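Local coordinates for methyltransferase-like protein 5 (PDB 1WY7) that probably transfers methyl groups from S-adenosylmethionine to RNA, and binds S-adenosyl-L-homocysteine in a Rossmann-like methyltransferase fold, at residues R4-A9 with S36-W40; I48-A54 with L70-I76. All coordinates share one frame; numbering follows the deposited sequence.

Contact 1: R4-A9 with S36-W40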
ATOM      1  N   ARG A   4      -0.397  -2.311  15.701  1.00 69.54           N
ATOM      2  CA  ARG A   4      -1.256  -1.103  15.829  1.00 68.62           C
ATOM      3  C   ARG A   4      -0.462   0.053  16.418  1.00 67.58           C
ATOM      4  O   ARG A   4      -0.985   1.160  16.569  1.00 67.86           O
ATOM      5  CB  ARG A   4      -2.448  -1.401  16.735  1.00 70.66           C
ATOM      6  CG  ARG A   4      -3.775  -1.061  16.107  1.00 73.09           C
ATOM      7  CD  ARG A   4      -4.819  -0.615  17.128  1.00 76.32           C
ATOM      8  NE  ARG A   4      -4.481   0.668  17.746  1.00 77.80           N
ATOM      9  CZ  ARG A   4      -3.790   0.805  18.876  1.00 78.83           C
ATOM     10  NH1 ARG A   4      -3.356  -0.266  19.530  1.00 79.12           N
ATOM     11  NH2 ARG A   4      -3.526   2.018  19.352  1.00 79.20           N
ATOM     12  N   LYS A   5       0.801  -0.219  16.750  1.00 65.50           N
ATOM     13  CA  LYS A   5       1.696   0.770  17.338  1.00 62.90           C
ATOM     14  C   LYS A   5       1.292   2.190  16.982  1.00 62.09           C
ATOM     15  O   LYS A   5       1.430   2.621  15.835  1.00 60.98           O
ATOM     16  CB  LYS A   5       3.124   0.536  16.866  1.00 63.76           C
ATOM     17  CG  LYS A   5       4.177   1.035  17.831  1.00 63.86           C
ATOM     18  CD  LYS A   5       4.256   0.112  19.034  1.00 64.83           C
ATOM     19  CE  LYS A   5       5.517   0.347  19.838  1.00 65.02           C
ATOM     20  NZ  LYS A   5       5.756  -0.771  20.795  1.00 65.53           N
ATOM     21  N   LYS A   6       0.773   2.902  17.974  1.00 60.60           N
ATOM     22  CA  LYS A   6       0.362   4.287  17.791  1.00 59.41           C
ATOM     23  C   LYS A   6       1.593   5.168  17.573  1.00 57.46           C
ATOM     24  O   LYS A   6       1.489   6.251  16.993  1.00 57.58           O
ATOM     25  CB  LYS A   6      -0.436   4.786  19.002  1.00 60.58           C
ATOM     26  CG  LYS A   6      -0.798   6.265  18.907  1.00 62.66           C
ATOM     27  CD  LYS A   6      -1.729   6.732  20.020  1.00 64.31           C
ATOM     28  CE  LYS A   6      -3.164   6.248  19.807  1.00 65.97           C
ATOM     29  NZ  LYS A   6      -4.108   6.787  20.841  1.00 66.11           N
ATOM     30  N   GLU A   7       2.756   4.711  18.038  1.00 55.37           N
ATOM     31  CA  GLU A   7       3.996   5.466  17.848  1.00 53.73           C
ATOM     32  C   GLU A   7       4.318   5.509  16.357  1.00 50.31           C
ATOM     33  O   GLU A   7       4.720   6.543  15.818  1.00 48.39           O
ATOM     34  CB  GLU A   7       5.168   4.807  18.586  1.00 56.69           C
ATOM     35  CG  GLU A   7       5.303   5.214  20.043  1.00 63.60           C
ATOM     36  CD  GLU A   7       5.249   4.025  20.985  1.00 67.08           C
ATOM     37  OE1 GLU A   7       4.309   3.208  20.851  1.00 69.68           O
ATOM     38  OE2 GLU A   7       6.137   3.914  21.861  1.00 69.37           O
ATOM     39  N   LEU A   8       4.139   4.367  15.698  1.00 46.80           N
ATOM     40  CA  LEU A   8       4.404   4.255  14.274  1.00 43.26           C
ATOM     41  C   LEU A   8       3.445   5.164  13.502  1.00 41.07           C
ATOM     42  O   LEU A   8       3.857   5.894  12.593  1.00 38.16           O
ATOM     43  CB  LEU A   8       4.252   2.793  13.829  1.00 42.07           C
ATOM     44  CG  LEU A   8       4.456   2.444  12.346  1.00 39.74           C
ATOM     45  CD1 LEU A   8       5.803   2.942  11.859  1.00 35.65           C
ATOM     46  CD2 LEU A   8       4.371   0.938  12.181  1.00 39.82           C
ATOM     47  N   ALA A   9       2.172   5.130  13.881  1.00 39.04           N
ATOM     48  CA  ALA A   9       1.162   5.952  13.225  1.00 39.46           C
ATOM     49  C   ALA A   9       1.540   7.422  13.331  1.00 39.54           C
ATOM     50  O   ALA A   9       1.432   8.172  12.359  1.00 40.26           O
ATOM     51  CB  ALA A   9      -0.207   5.709  13.855  1.00 35.81           C
ATOM     52  N   SER A  36      -0.311   1.980   9.886  1.00 29.72           N
ATOM     53  CA  SER A  36       0.238   1.320  11.077  1.00 30.29           C
ATOM     54  C   SER A  36      -0.324  -0.082  11.223  1.00 29.11           C
ATOM     55  O   SER A  36       0.414  -1.012  11.503  1.00 29.93           O
ATOM     56  CB  SER A  36      -0.124   2.079  12.363  1.00 31.70           C
ATOM     57  OG  SER A  36       0.525   3.325  12.398  1.00 42.90           O
ATOM     58  N   GLU A  37      -1.637  -0.223  11.065  1.00 29.40           N
ATOM     59  CA  GLU A  37      -2.290  -1.524  11.176  1.00 31.45           C
ATOM     60  C   GLU A  37      -1.732  -2.520  10.169  1.00 31.30           C
ATOM     61  O   GLU A  37      -1.345  -3.636  10.519  1.00 31.12           O
ATOM     62  CB  GLU A  37      -3.793  -1.399  10.924  1.00 33.62           C
ATOM     63  CG  GLU A  37      -4.592  -0.780  12.059  1.00 42.46           C
ATOM     64  CD  GLU A  37      -4.796  -1.722  13.253  1.00 46.20           C
ATOM     65  OE1 GLU A  37      -5.566  -1.346  14.159  1.00 51.83           O
ATOM     66  OE2 GLU A  37      -4.203  -2.827  13.299  1.00 47.33           O
ATOM     67  N   LEU A  38      -1.698  -2.111   8.908  1.00 29.87           N
ATOM     68  CA  LEU A  38      -1.220  -2.999   7.862  1.00 27.83           C
ATOM     69  C   LEU A  38       0.221  -3.421   8.119  1.00 26.82           C
ATOM     70  O   LEU A  38       0.534  -4.607   8.051  1.00 26.00           O
ATOM     71  CB  LEU A  38      -1.352  -2.317   6.485  1.00 25.35           C
ATOM     72  CG  LEU A  38      -0.840  -3.077   5.247  1.00 23.32           C
ATOM     73  CD1 LEU A  38      -1.438  -2.475   3.971  1.00 21.48           C
ATOM     74  CD2 LEU A  38       0.693  -3.030   5.205  1.00 20.08           C
ATOM     75  N   LEU A  39       1.082  -2.446   8.415  1.00 27.04           N
ATOM     76  CA  LEU A  39       2.502  -2.701   8.654  1.00 27.58           C
ATOM     77  C   LEU A  39       2.794  -3.522   9.905  1.00 28.40           C
ATOM     78  O   LEU A  39       3.645  -4.410   9.885  1.00 28.27           O
ATOM     79  CB  LEU A  39       3.265  -1.374   8.722  1.00 26.45           C
ATOM     80  CG  LEU A  39       3.437  -0.628   7.396  1.00 25.51           C
ATOM     81  CD1 LEU A  39       3.849   0.804   7.659  1.00 24.72           C
ATOM     82  CD2 LEU A  39       4.481  -1.337   6.549  1.00 23.53           C
ATOM     83  N   TRP A  40       2.096  -3.225  10.994  1.00 30.04           N
ATOM     84  CA  TRP A  40       2.322  -3.967  12.223  1.00 32.75           C
ATOM     85  C   TRP A  40       1.917  -5.414  12.022  1.00 32.54           C
ATOM     86  O   TRP A  40       2.610  -6.321  12.457  1.00 31.08           O
ATOM     87  CB  TRP A  40       1.530  -3.370  13.380  1.00 36.14           C
ATOM     88  CG  TRP A  40       2.122  -3.781  14.666  1.00 42.51           C
ATOM     89  CD1 TRP A  40       1.660  -4.743  15.519  1.00 43.09           C
ATOM     90  CD2 TRP A  40       3.362  -3.317  15.211  1.00 44.33           C
ATOM     91  NE1 TRP A  40       2.543  -4.912  16.562  1.00 46.81           N
ATOM     92  CE2 TRP A  40       3.597  -4.049  16.397  1.00 46.71           C
ATOM     93  CE3 TRP A  40       4.301  -2.356  14.807  1.00 45.43           C
ATOM     94  CZ2 TRP A  40       4.733  -3.851  17.185  1.00 47.86           C
ATOM     95  CZ3 TRP A  40       5.431  -2.155  15.588  1.00 47.69           C
ATOM     96  CH2 TRP A  40       5.637  -2.902  16.766  1.00 49.99           C
TER
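Over one face of the Trp40 indole lies the side chain of Lys5, while Leu8 reaches the same ring at its edge. Lys5 CB stands 4.0 Å from the centroid of the Trp40 six-membered ring, 23° off the normal, a CH-pi contact displaced toward the rim. The lysine chain then follows the outer rim of the six-membered ring, with Lys5 CD 4.0 Å from Trp40 CH2. Near the plane of the indole, Leu8 CD2 lies 4.2 Å from Trp40 CE3, and the same methyl packs on Leu39 CB at 4.3 Å. What swings the indole out to Lys5 is the first torsion of Trp40, which sets CG opposite the backbone N (chi1 -159°). With an alanine in place of Trp40, the aliphatic part of Lys5 would probably lose the surface it rests on and be left to turn, and the Leu8 methyl would keep Leu39 but lose its aromatic neighbour. Tyr43, one turn further along helix 32-44, also meets the Trp40 ring, their planes at about 35°. Ser36 faces the start of helix 6-13 beside Ala9, but its OG is hydrogen-bonded to Gly32 O within its own helix. At the outer margin Arg4 and Glu37 run side by side; Arg4 NE and Glu37 OE1 are 4.3 Å apart, too far for a salt bridge, and the place of Glu37 OE1 is doubtful in the model. No hydrogen bond joins the two segments, so the N-terminal helix is held against helix 32-44 here chiefly by aliphatic and aromatic packing, with any attraction between Arg4 and Glu37 probably a minor addition.

Contact 2: I48-A54 with L70-I76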
ATOM      1  N   ILE A  48       8.111  -8.555   7.057  1.00 34.25           N
ATOM      2  CA  ILE A  48       8.738  -7.256   6.794  1.00 34.59           C
ATOM      3  C   ILE A  48      10.240  -7.273   6.997  1.00 37.00           C
ATOM      4  O   ILE A  48      11.007  -6.958   6.093  1.00 38.10           O
ATOM      5  CB  ILE A  48       8.164  -6.134   7.709  1.00 31.72           C
ATOM      6  CG1 ILE A  48       6.722  -5.809   7.327  1.00 28.50           C
ATOM      7  CG2 ILE A  48       9.024  -4.872   7.593  1.00 29.40           C
ATOM      8  CD1 ILE A  48       6.579  -5.257   5.922  1.00 28.72           C
ATOM      9  N   GLU A  49      10.651  -7.655   8.197  1.00 39.32           N
ATOM     10  CA  GLU A  49      12.057  -7.668   8.561  1.00 42.43           C
ATOM     11  C   GLU A  49      12.927  -8.521   7.649  1.00 41.21           C
ATOM     12  O   GLU A  49      12.707  -9.724   7.520  1.00 42.42           O
ATOM     13  CB  GLU A  49      12.187  -8.132  10.005  1.00 46.65           C
ATOM     14  CG  GLU A  49      13.525  -7.846  10.636  1.00 52.53           C
ATOM     15  CD  GLU A  49      13.490  -8.073  12.130  1.00 55.75           C
ATOM     16  OE1 GLU A  49      14.502  -7.763  12.800  1.00 57.56           O
ATOM     17  OE2 GLU A  49      12.445  -8.560  12.630  1.00 55.03           O
ATOM     18  N   GLY A  50      13.907  -7.879   7.016  1.00 39.15           N
ATOM     19  CA  GLY A  50      14.818  -8.575   6.131  1.00 37.35           C
ATOM     20  C   GLY A  50      14.225  -8.985   4.796  1.00 38.88           C
ATOM     21  O   GLY A  50      14.856  -9.717   4.036  1.00 40.03           O
ATOM     22  N   LYS A  51      13.022  -8.514   4.493  1.00 37.11           N
ATOM     23  CA  LYS A  51      12.377  -8.881   3.236  1.00 35.98           C
ATOM     24  C   LYS A  51      12.505  -7.825   2.140  1.00 34.70           C
ATOM     25  O   LYS A  51      12.684  -6.636   2.423  1.00 31.67           O
ATOM     26  CB  LYS A  51      10.891  -9.150   3.485  1.00 36.74           C
ATOM     27  CG  LYS A  51      10.620 -10.165   4.578  1.00 38.77           C
ATOM     28  CD  LYS A  51      10.936 -11.580   4.136  1.00 39.74           C
ATOM     29  CE  LYS A  51      10.615 -12.571   5.253  1.00 40.85           C
ATOM     30  NZ  LYS A  51      10.391 -13.950   4.735  1.00 42.50           N
ATOM     31  N   VAL A  52      12.422  -8.272   0.888  1.00 33.57           N
ATOM     32  CA  VAL A  52      12.458  -7.362  -0.253  1.00 32.53           C
ATOM     33  C   VAL A  52      10.989  -7.018  -0.466  1.00 30.10           C
ATOM     34  O   VAL A  52      10.182  -7.881  -0.810  1.00 30.18           O
ATOM     35  CB  VAL A  52      13.035  -8.046  -1.518  1.00 32.55           C
ATOM     36  CG1 VAL A  52      12.999  -7.080  -2.692  1.00 33.67           C
ATOM     37  CG2 VAL A  52      14.466  -8.479  -1.259  1.00 32.49           C
ATOM     38  N   VAL A  53      10.640  -5.761  -0.232  1.00 28.98           N
ATOM     39  CA  VAL A  53       9.252  -5.325  -0.347  1.00 27.53           C
ATOM     40  C   VAL A  53       8.937  -4.385  -1.498  1.00 28.71           C
ATOM     41  O   VAL A  53       9.682  -3.442  -1.767  1.00 28.01           O
ATOM     42  CB  VAL A  53       8.782  -4.615   0.959  1.00 25.42           C
ATOM     43  CG1 VAL A  53       7.314  -4.197   0.831  1.00 16.64           C
ATOM     44  CG2 VAL A  53       8.990  -5.534   2.158  1.00 24.59           C
ATOM     45  N   ALA A  54       7.814  -4.643  -2.161  1.00 27.85           N
ATOM     46  CA  ALA A  54       7.371  -3.781  -3.245  1.00 27.98           C
ATOM     47  C   ALA A  54       6.166  -3.008  -2.725  1.00 26.55           C
ATOM     48  O   ALA A  54       5.237  -3.595  -2.160  1.00 27.29           O
ATOM     49  CB  ALA A  54       6.986  -4.617  -4.479  1.00 27.91           C
ATOM     50  N   LEU A  70      10.521  -0.532   9.901  1.00 38.52           N
ATOM     51  CA  LEU A  70      10.355  -1.812  10.569  1.00 36.53           C
ATOM     52  C   LEU A  70      11.368  -2.878  10.159  1.00 36.50           C
ATOM     53  O   LEU A  70      11.199  -4.043  10.479  1.00 38.34           O
ATOM     54  CB  LEU A  70       8.926  -2.324  10.376  1.00 35.78           C
ATOM     55  CG  LEU A  70       7.871  -1.917  11.419  1.00 34.66           C
ATOM     56  CD1 LEU A  70       8.043  -0.488  11.837  1.00 34.67           C
ATOM     57  CD2 LEU A  70       6.487  -2.143  10.848  1.00 34.79           C
ATOM     58  N   GLY A  71      12.414  -2.484   9.441  1.00 36.76           N
ATOM     59  CA  GLY A  71      13.450  -3.438   9.079  1.00 34.21           C
ATOM     60  C   GLY A  71      13.452  -4.107   7.723  1.00 34.51           C
ATOM     61  O   GLY A  71      14.126  -5.128   7.547  1.00 33.41           O
ATOM     62  N   ALA A  72      12.724  -3.564   6.755  1.00 33.53           N
ATOM     63  CA  ALA A  72      12.716  -4.181   5.434  1.00 34.00           C
ATOM     64  C   ALA A  72      14.137  -4.111   4.880  1.00 35.06           C
ATOM     65  O   ALA A  72      14.825  -3.111   5.059  1.00 34.95           O
ATOM     66  CB  ALA A  72      11.746  -3.449   4.501  1.00 31.41           C
ATOM     67  N   LYS A  73      14.592  -5.176   4.229  1.00 37.07           N
ATOM     68  CA  LYS A  73      15.930  -5.172   3.653  1.00 37.40           C
ATOM     69  C   LYS A  73      15.984  -4.076   2.588  1.00 36.97           C
ATOM     70  O   LYS A  73      16.944  -3.318   2.516  1.00 35.03           O
ATOM     71  CB  LYS A  73      16.248  -6.529   3.030  1.00 40.22           C
ATOM     72  CG  LYS A  73      17.656  -6.615   2.439  1.00 43.30           C
ATOM     73  CD  LYS A  73      18.027  -8.051   2.093  1.00 47.71           C
ATOM     74  CE  LYS A  73      17.007  -8.679   1.157  1.00 50.50           C
ATOM     75  NZ  LYS A  73      17.284 -10.120   0.891  1.00 52.80           N
ATOM     76  N   GLU A  74      14.943  -4.006   1.765  1.00 37.24           N
ATOM     77  CA  GLU A  74      14.848  -2.985   0.729  1.00 37.23           C
ATOM     78  C   GLU A  74      13.412  -2.864   0.266  1.00 36.18           C
ATOM     79  O   GLU A  74      12.621  -3.801   0.392  1.00 34.36           O
ATOM     80  CB  GLU A  74      15.725  -3.321  -0.481  1.00 40.79           C
ATOM     81  CG  GLU A  74      15.264  -4.514  -1.297  1.00 48.79           C
ATOM     82  CD  GLU A  74      16.005  -4.641  -2.633  1.00 53.86           C
ATOM     83  OE1 GLU A  74      15.897  -3.715  -3.469  1.00 56.53           O
ATOM     84  OE2 GLU A  74      16.693  -5.663  -2.851  1.00 56.23           O
ATOM     85  N   VAL A  75      13.074  -1.702  -0.273  1.00 33.13           N
ATOM     86  CA  VAL A  75      11.736  -1.475  -0.768  1.00 32.40           C
ATOM     87  C   VAL A  75      11.812  -0.957  -2.194  1.00 32.74           C
ATOM     88  O   VAL A  75      12.694  -0.156  -2.533  1.00 30.82           O
ATOM     89  CB  VAL A  75      10.990  -0.451   0.113  1.00 32.71           C
ATOM     90  CG1 VAL A  75       9.619  -0.131  -0.494  1.00 32.16           C
ATOM     91  CG2 VAL A  75      10.832  -1.004   1.529  1.00 28.19           C
ATOM     92  N   ILE A  76      10.918  -1.449  -3.046  1.00 31.26           N
ATOM     93  CA  ILE A  76      10.877  -0.981  -4.421  1.00 29.57           C
ATOM     94  C   ILE A  76       9.553  -0.237  -4.560  1.00 28.52           C
ATOM     95  O   ILE A  76       8.473  -0.818  -4.488  1.00 28.07           O
ATOM     96  CB  ILE A  76      10.995  -2.140  -5.438  1.00 29.71           C
ATOM     97  CG1 ILE A  76      12.294  -2.914  -5.181  1.00 30.45           C
ATOM     98  CG2 ILE A  76      11.037  -1.577  -6.870  1.00 25.85           C
ATOM     99  CD1 ILE A  76      12.538  -4.097  -6.132  1.00 31.44           C
TER
HETATM  100  O   HOH W   1      17.246 -10.735   3.950  1.00 53.91           O
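Ile76 N gives its hydrogen to Val53 O at 2.7 Å, the shortest hydrogen bond between the two segments, and Val75 CA-H leans on that same oxygen. On its other side Val53 gives its N-H to Glu74 O, two residues before Ile76, with Val53 N 2.9 Å from Glu74 O in a nearly straight bond (176°). Val53 thus uses both its N-H and its C=O toward residues 74-76, as a parallel pairing requires. Before the strands begin, Gly50 N bonds to Gly71 O at 2.8 Å, the donor tilted 34° from the carbonyl plane, and Lys73 N makes a weak bond to Lys51 O. Both glycines have positive phi: Gly50 in the type II turn from Ile48 to Lys51, Gly71 as C' of the Schellman motif ending helix 62-69.

Val52 and Glu74 lie side by side on one face of the sheet, Val52 CG1 being 3.7 Å from Glu74 CG, while the carboxylate goes on to a salt bridge with Lys100. Lys73 also flanks this valine: its CE touches Val52 CG2 at 3.5 Å, and a bend at chi3 (56°) turns NZ toward a water that also donates to Gly50 O. Val53 and Val75 occupy the reverse face, where Val75 packs on helix 62-69. The two strands belong to a beta-alpha-beta unit: 52-56 and 74-79 are neighbours in the sheet joined through that helix, with strand 115-118 beyond the first, strand 99-103 beyond the second, and helix 32-44 against Ile48 and Leu70.

How the contacts relate
Leu70 ties the two contacts together, although their centres are about 16 Å apart. Its CD1 meets Leu8 CD2 of contact 1 at 4.0 Å, and its CD2 lies 3.8 Å from Leu39 O, so the turn after helix 62-69 fits against both N-terminal helices. Ile48 adds a looser touch, with CG1 4.2 Å from Leu39 O. Both segments of contact 1 come earlier in the chain than those of contact 2, and helix 32-44 leads on to strand 52-56. Each approaches the S-adenosyl-L-homocysteine pocket without touching the ligand: the side chain of Leu39 is about 9 Å from it and about 6 Å from that of Val62, which binds it; the side chain of Val75 is about 10 Å from the ligand.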